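Local coordinates for tannase (Lactobacillus plantarum, PDB 3WA7), which catalyses the hydrolysis of galloyl ester bonds in tannins, the tannase reaction, at residues L209-A212 against D213-Y216; R420-S423 against F424-I428. All blocks are in the same frame, centred on the assembly; numbering follows the deposited sequence.

Contacts 1 and 2 are both short-range and lie in series, so they neither nest nor cross. Running from the N terminus, the chain leaves sheet strand 199-203 and enters helix 209-220, whose opening turns form contact 1. Some two hundred residues later it comes back through strand 410-414, the sheet neighbour of 199-203, and contact 2 closes the turn that leads into helix 425-436. The two then meet in space: the hydroxyl of Tyr216 probably hydrogen-bonds to the carbonyl of Arg420 (OH to O, 2.7 Å), and Ala215 packs on Ser423. Helix 209-220 is thereby tied to the loop just after Asp419, the likely acid of a Ser-His-Asp triad.

Contact 1. Residues L209-A212 against D213-Y216; sequences LEHA and DMAY
Ala215 N bonds to His211 O (3.2 Å) and Tyr216 N to Ala212 O (2.9 Å), each spanning four residues as in an alpha helix. For the two preceding pairs the direct bonds are missing: Leu209 O and Asp213 N stand 4.4 Å apart, bridged by a water, and a second water joins Glu210 O to Met214 N. Two waters thus stand in for the backbone bonds of this part of helix 209-220. Asp213 suits this spot, because its carboxylate oxygen OD2 receives a weak bond from the first water, while OD1 and OD2 also accept from the backbone N atoms of Phe348 and Asp349. In the alpha/beta-hydrolase fold this helix follows central-sheet strand 199-203 and packs against helix 252-271. Met214, a selenomethionine from labelling, lies alongside His211 and points the same way. A turn about its CG-SE bond (chi3 -71°) brings CE to the edge of the imidazole, near the ring plane and 3.5 Å from His211 CD2. Glu210 CG lies over the centre of one face of that ring, 3.4 Å above its plane, and His211 ND1 is held by Asn208. Small side chains suit the neighbouring positions, where Ala212 fits against Phe348 and Ala215 against Phe265.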
ATOM      1  N   LEU A 209      -9.296  -6.132   2.049  1.00  5.59           N
ATOM      2  CA  LEU A 209     -10.499  -5.655   1.381  1.00  5.29           C
ATOM      3  C   LEU A 209     -11.815  -6.330   1.755  1.00  5.34           C
ATOM      4  O   LEU A 209     -12.844  -5.659   1.853  1.00  7.36           O
ATOM      5  CB  LEU A 209     -10.293  -5.722  -0.139  1.00  6.28           C
ATOM      6  CG  LEU A 209      -9.018  -5.032  -0.642  1.00  6.05           C
ATOM      7  CD1 LEU A 209      -8.899  -5.221  -2.149  1.00  6.77           C
ATOM      8  CD2 LEU A 209      -9.042  -3.542  -0.284  1.00  5.46           C
ATOM      9  N   GLU A 210     -11.787  -7.640   1.976  1.00  4.65           N
ATOM     10  CA  GLU A 210     -13.003  -8.376   2.308  1.00  6.35           C
ATOM     11  C   GLU A 210     -13.523  -8.077   3.714  1.00  5.37           C
ATOM     12  O   GLU A 210     -14.594  -8.545   4.093  1.00  6.08           O
ATOM     13  CB  GLU A 210     -12.781  -9.888   2.153  1.00  6.12           C
ATOM     14  CG  GLU A 210     -11.856 -10.502   3.191  1.00  8.23           C
ATOM     15  CD  GLU A 210     -10.403 -10.518   2.758  1.00  8.22           C
ATOM     16  OE1 GLU A 210      -9.961  -9.553   2.101  1.00  7.83           O
ATOM     17  OE2 GLU A 210      -9.700 -11.501   3.085  1.00  7.61           O
ATOM     18  N   HIS A 211     -12.767  -7.300   4.486  1.00  5.40           N
ATOM     19  CA  HIS A 211     -13.192  -6.944   5.837  1.00  5.48           C
ATOM     20  C   HIS A 211     -13.173  -5.428   6.025  1.00  6.01           C
ATOM     21  O   HIS A 211     -13.488  -4.927   7.107  1.00  7.36           O
ATOM     22  CB  HIS A 211     -12.276  -7.590   6.880  1.00  5.41           C
ATOM     23  CG  HIS A 211     -12.207  -9.082   6.778  1.00  5.41           C
ATOM     24  ND1 HIS A 211     -11.026  -9.759   6.562  1.00  5.59           N
ATOM     25  CD2 HIS A 211     -13.174 -10.027   6.848  1.00  7.12           C
ATOM     26  CE1 HIS A 211     -11.270 -11.056   6.500  1.00  7.58           C
ATOM     27  NE2 HIS A 211     -12.566 -11.245   6.671  1.00  8.93           N
ATOM     28  N   ALA A 212     -12.811  -4.709   4.964  1.00  5.46           N
ATOM     29  CA  ALA A 212     -12.732  -3.248   5.004  1.00  5.38           C
ATOM     30  C   ALA A 212     -14.083  -2.560   5.158  1.00  4.31           C
ATOM     31  O   ALA A 212     -14.158  -1.470   5.726  1.00  5.75           O
ATOM     32  CB  ALA A 212     -12.027  -2.727   3.752  1.00  5.51           C
ATOM     33  N   ASP A 213     -15.145  -3.173   4.644  1.00  4.41           N
ATOM     34  CA  ASP A 213     -16.469  -2.571   4.772  1.00  5.15           C
ATOM     35  C   ASP A 213     -16.904  -2.559   6.229  1.00  5.58           C
ATOM     36  O   ASP A 213     -17.434  -1.557   6.715  1.00  6.37           O
ATOM     37  CB  ASP A 213     -17.503  -3.322   3.927  1.00  6.27           C
ATOM     38  CG  ASP A 213     -17.340  -3.054   2.443  1.00  9.44           C
ATOM     39  OD1 ASP A 213     -17.104  -1.881   2.083  1.00  9.40           O
ATOM     40  OD2 ASP A 213     -17.462  -4.006   1.644  1.00  8.81           O
HETATM   41  N   MSE A 214     -16.686  -3.674   6.921  1.00  5.68           N
HETATM   42  CA  MSE A 214     -17.046  -3.769   8.331  1.00  5.86           C
HETATM   43  C   MSE A 214     -16.232  -2.781   9.162  1.00  5.09           C
HETATM   44  O   MSE A 214     -16.758  -2.145  10.074  1.00  4.87           O
HETATM   45  CB  MSE A 214     -16.803  -5.184   8.862  1.00  7.21           C
HETATM   46  CG  MSE A 214     -17.795  -6.211   8.365  1.00  9.81           C
HETATM   47 SE   MSE A 214     -17.459  -7.926   9.193  1.00 19.69          SE
HETATM   48  CE  MSE A 214     -15.833  -8.363   8.288  1.00 13.68           C
ATOM     49  N   ALA A 215     -14.945  -2.658   8.850  1.00  4.85           N
ATOM     50  CA  ALA A 215     -14.087  -1.741   9.592  1.00  5.10           C
ATOM     51  C   ALA A 215     -14.511  -0.295   9.368  1.00  4.67           C
ATOM     52  O   ALA A 215     -14.512   0.514  10.298  1.00  4.16           O
ATOM     53  CB  ALA A 215     -12.624  -1.924   9.175  1.00  4.93           C
ATOM     54  N   TYR A 216     -14.879   0.029   8.134  1.00  5.08           N
ATOM     55  CA  TYR A 216     -15.274   1.392   7.813  1.00  5.10           C
ATOM     56  C   TYR A 216     -16.516   1.817   8.583  1.00  4.28           C
ATOM     57  O   TYR A 216     -16.593   2.944   9.072  1.00  3.85           O
ATOM     58  CB  TYR A 216     -15.535   1.548   6.312  1.00  6.07           C
ATOM     59  CG  TYR A 216     -15.262   2.950   5.805  1.00  5.38           C
ATOM     60  CD1 TYR A 216     -13.952   3.405   5.636  1.00  5.79           C
ATOM     61  CD2 TYR A 216     -16.307   3.834   5.532  1.00  7.10           C
ATOM     62  CE1 TYR A 216     -13.685   4.708   5.211  1.00  6.32           C
ATOM     63  CE2 TYR A 216     -16.051   5.144   5.105  1.00  5.03           C
ATOM     64  CZ  TYR A 216     -14.742   5.571   4.949  1.00  6.29           C
ATOM     65  OH  TYR A 216     -14.481   6.859   4.538  1.00  8.04           O
TER
HETATM   66  O   HOH W   1     -15.349  -5.363   2.741  1.00  6.11           O
HETATM   67  O   HOH W   2     -16.339  -6.203   5.254  1.00  8.53           O

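Contact 2. Residues R420-S423 against F424-I428; sequences RDTS and FAIPI
Ser423 and Ala425 meet where the loop 420-423 turns into helix 425-436, and the serine side chain caps the turn that leads into the helix. Its CB packs on Ala215 of helix 209-220. From there OG swings opposite the serine's own nitrogen (chi1 171°), which carries it forward over the turn. It accepts from Ala425 N at 3.0 Å, with an angle of 157° at the hydrogen, and also touches Ala425 CB. The hydroxyl has a second partner in Gln219 OE1, which takes the N-H of Phe424 as well, so one glutamine and one serine serve two amides at this turn. A serine oxygen bonded to the amide two residues ahead is an ST turn, here acting as a helix cap. With an alanine here, Ala425 N would probably lose its capping acceptor and Gln219 its hydroxyl partner. The turn is also closed through Ser423 O, reached by Ile426 N at 3.1 Å from above the carbonyl plane, 58° out of it. Proline suits the next position because it has no N-H to donate: Pro427 CD lies 3.2 Å from Ser423 O, which already accepts from Ile426 N. Beside it Thr422 crosses Ile426 at about a right angle, OG1 lying 3.4 Å from the isoleucine's CG1. The Phe424 side chain touches Leu336 and Leu339 of helix 332-339.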
ATOM      1  N   ARG A 420      -9.069   9.110   5.402  1.00  4.94           N
ATOM      2  CA  ARG A 420     -10.340   8.409   5.581  1.00  7.37           C
ATOM      3  C   ARG A 420     -10.665   7.431   4.452  1.00  5.37           C
ATOM      4  O   ARG A 420     -11.817   7.015   4.301  1.00  5.28           O
ATOM      5  CB  ARG A 420     -11.484   9.424   5.697  1.00  6.46           C
ATOM      6  CG  ARG A 420     -11.204  10.549   6.677  1.00  7.68           C
ATOM      7  CD  ARG A 420     -11.084  11.869   5.951  1.00  8.05           C
ATOM      8  NE  ARG A 420     -12.374  12.323   5.441  1.00  9.02           N
ATOM      9  CZ  ARG A 420     -12.655  12.525   4.157  1.00 10.24           C
ATOM     10  NH1 ARG A 420     -11.734  12.312   3.223  1.00 11.70           N
ATOM     11  NH2 ARG A 420     -13.864  12.951   3.807  1.00  9.97           N
ATOM     12  N   ASP A 421      -9.664   7.057   3.658  1.00  5.66           N
ATOM     13  CA  ASP A 421      -9.905   6.133   2.553  1.00  5.85           C
ATOM     14  C   ASP A 421     -10.223   4.729   3.047  1.00  6.61           C
ATOM     15  O   ASP A 421     -10.831   3.929   2.337  1.00  6.89           O
ATOM     16  CB  ASP A 421      -8.715   6.124   1.594  1.00  7.04           C
ATOM     17  CG  ASP A 421      -8.697   7.344   0.697  1.00  9.62           C
ATOM     18  OD1 ASP A 421      -8.558   8.469   1.220  1.00  8.93           O
ATOM     19  OD2 ASP A 421      -8.841   7.182  -0.533  1.00  9.74           O
ATOM     20  N   THR A 422      -9.803   4.437   4.270  1.00  6.67           N
ATOM     21  CA  THR A 422     -10.099   3.158   4.900  1.00  5.55           C
ATOM     22  C   THR A 422      -9.992   3.413   6.399  1.00  5.05           C
ATOM     23  O   THR A 422      -9.331   4.360   6.824  1.00  5.53           O
ATOM     24  CB  THR A 422      -9.116   2.040   4.456  1.00  4.72           C
ATOM     25  OG1 THR A 422      -9.646   0.765   4.842  1.00  5.84           O
ATOM     26  CG2 THR A 422      -7.743   2.231   5.088  1.00  5.53           C
ATOM     27  N   SER A 423     -10.656   2.594   7.201  1.00  4.03           N
ATOM     28  CA  SER A 423     -10.618   2.773   8.649  1.00  4.32           C
ATOM     29  C   SER A 423      -9.215   2.643   9.226  1.00  4.73           C
ATOM     30  O   SER A 423      -8.385   1.889   8.713  1.00  5.22           O
ATOM     31  CB  SER A 423     -11.523   1.748   9.336  1.00  5.52           C
ATOM     32  OG  SER A 423     -11.340   1.787  10.743  1.00  5.58           O
ATOM     33  N   PHE A 424      -8.962   3.386  10.299  1.00  4.91           N
ATOM     34  CA  PHE A 424      -7.679   3.339  10.991  1.00  4.91           C
ATOM     35  C   PHE A 424      -7.460   1.919  11.496  1.00  5.17           C
ATOM     36  O   PHE A 424      -6.327   1.484  11.674  1.00  5.85           O
ATOM     37  CB  PHE A 424      -7.686   4.295  12.186  1.00  4.62           C
ATOM     38  CG  PHE A 424      -7.871   5.733  11.807  1.00  5.38           C
ATOM     39  CD1 PHE A 424      -8.928   6.473  12.327  1.00  3.61           C
ATOM     40  CD2 PHE A 424      -6.983   6.348  10.928  1.00  5.77           C
ATOM     41  CE1 PHE A 424      -9.101   7.814  11.975  1.00  5.18           C
ATOM     42  CE2 PHE A 424      -7.145   7.683  10.569  1.00  5.65           C
ATOM     43  CZ  PHE A 424      -8.204   8.418  11.094  1.00  5.85           C
ATOM     44  N   ALA A 425      -8.559   1.203  11.727  1.00  4.78           N
ATOM     45  CA  ALA A 425      -8.488  -0.171  12.219  1.00  4.62           C
ATOM     46  C   ALA A 425      -7.715  -1.088  11.281  1.00  5.23           C
ATOM     47  O   ALA A 425      -7.047  -2.018  11.726  1.00  6.18           O
ATOM     48  CB  ALA A 425      -9.893  -0.723  12.431  1.00  5.69           C
ATOM     49  N   ILE A 426      -7.813  -0.828   9.979  1.00  5.31           N
ATOM     50  CA  ILE A 426      -7.131  -1.647   8.984  1.00  5.82           C
ATOM     51  C   ILE A 426      -5.604  -1.667   9.154  1.00  5.67           C
ATOM     52  O   ILE A 426      -5.012  -2.736   9.293  1.00  6.17           O
ATOM     53  CB  ILE A 426      -7.531  -1.197   7.553  1.00  5.90           C
ATOM     54  CG1 ILE A 426      -9.005  -1.546   7.303  1.00  5.56           C
ATOM     55  CG2 ILE A 426      -6.639  -1.857   6.511  1.00  6.45           C
ATOM     56  CD1 ILE A 426      -9.322  -3.042   7.381  1.00  8.05           C
ATOM     57  N   PRO A 427      -4.940  -0.497   9.135  1.00  5.94           N
ATOM     58  CA  PRO A 427      -3.484  -0.556   9.310  1.00  5.02           C
ATOM     59  C   PRO A 427      -3.092  -0.992  10.729  1.00  5.58           C
ATOM     60  O   PRO A 427      -2.043  -1.603  10.935  1.00  4.58           O
ATOM     61  CB  PRO A 427      -3.031   0.869   8.981  1.00  5.44           C
ATOM     62  CG  PRO A 427      -4.228   1.702   9.346  1.00  3.76           C
ATOM     63  CD  PRO A 427      -5.379   0.873   8.823  1.00  5.83           C
ATOM     64  N   ILE A 428      -3.939  -0.688  11.707  1.00  4.26           N
ATOM     65  CA  ILE A 428      -3.643  -1.078  13.081  1.00  4.45           C
ATOM     66  C   ILE A 428      -3.652  -2.602  13.222  1.00  4.48           C
ATOM     67  O   ILE A 428      -2.802  -3.172  13.907  1.00  5.36           O
ATOM     68  CB  ILE A 428      -4.657  -0.443  14.067  1.00  3.83           C
ATOM     69  CG1 ILE A 428      -4.433   1.074  14.115  1.00  4.77           C
ATOM     70  CG2 ILE A 428      -4.488  -1.050  15.457  1.00  6.58           C
ATOM     71  CD1 ILE A 428      -5.505   1.842  14.873  1.00  6.03           C
TER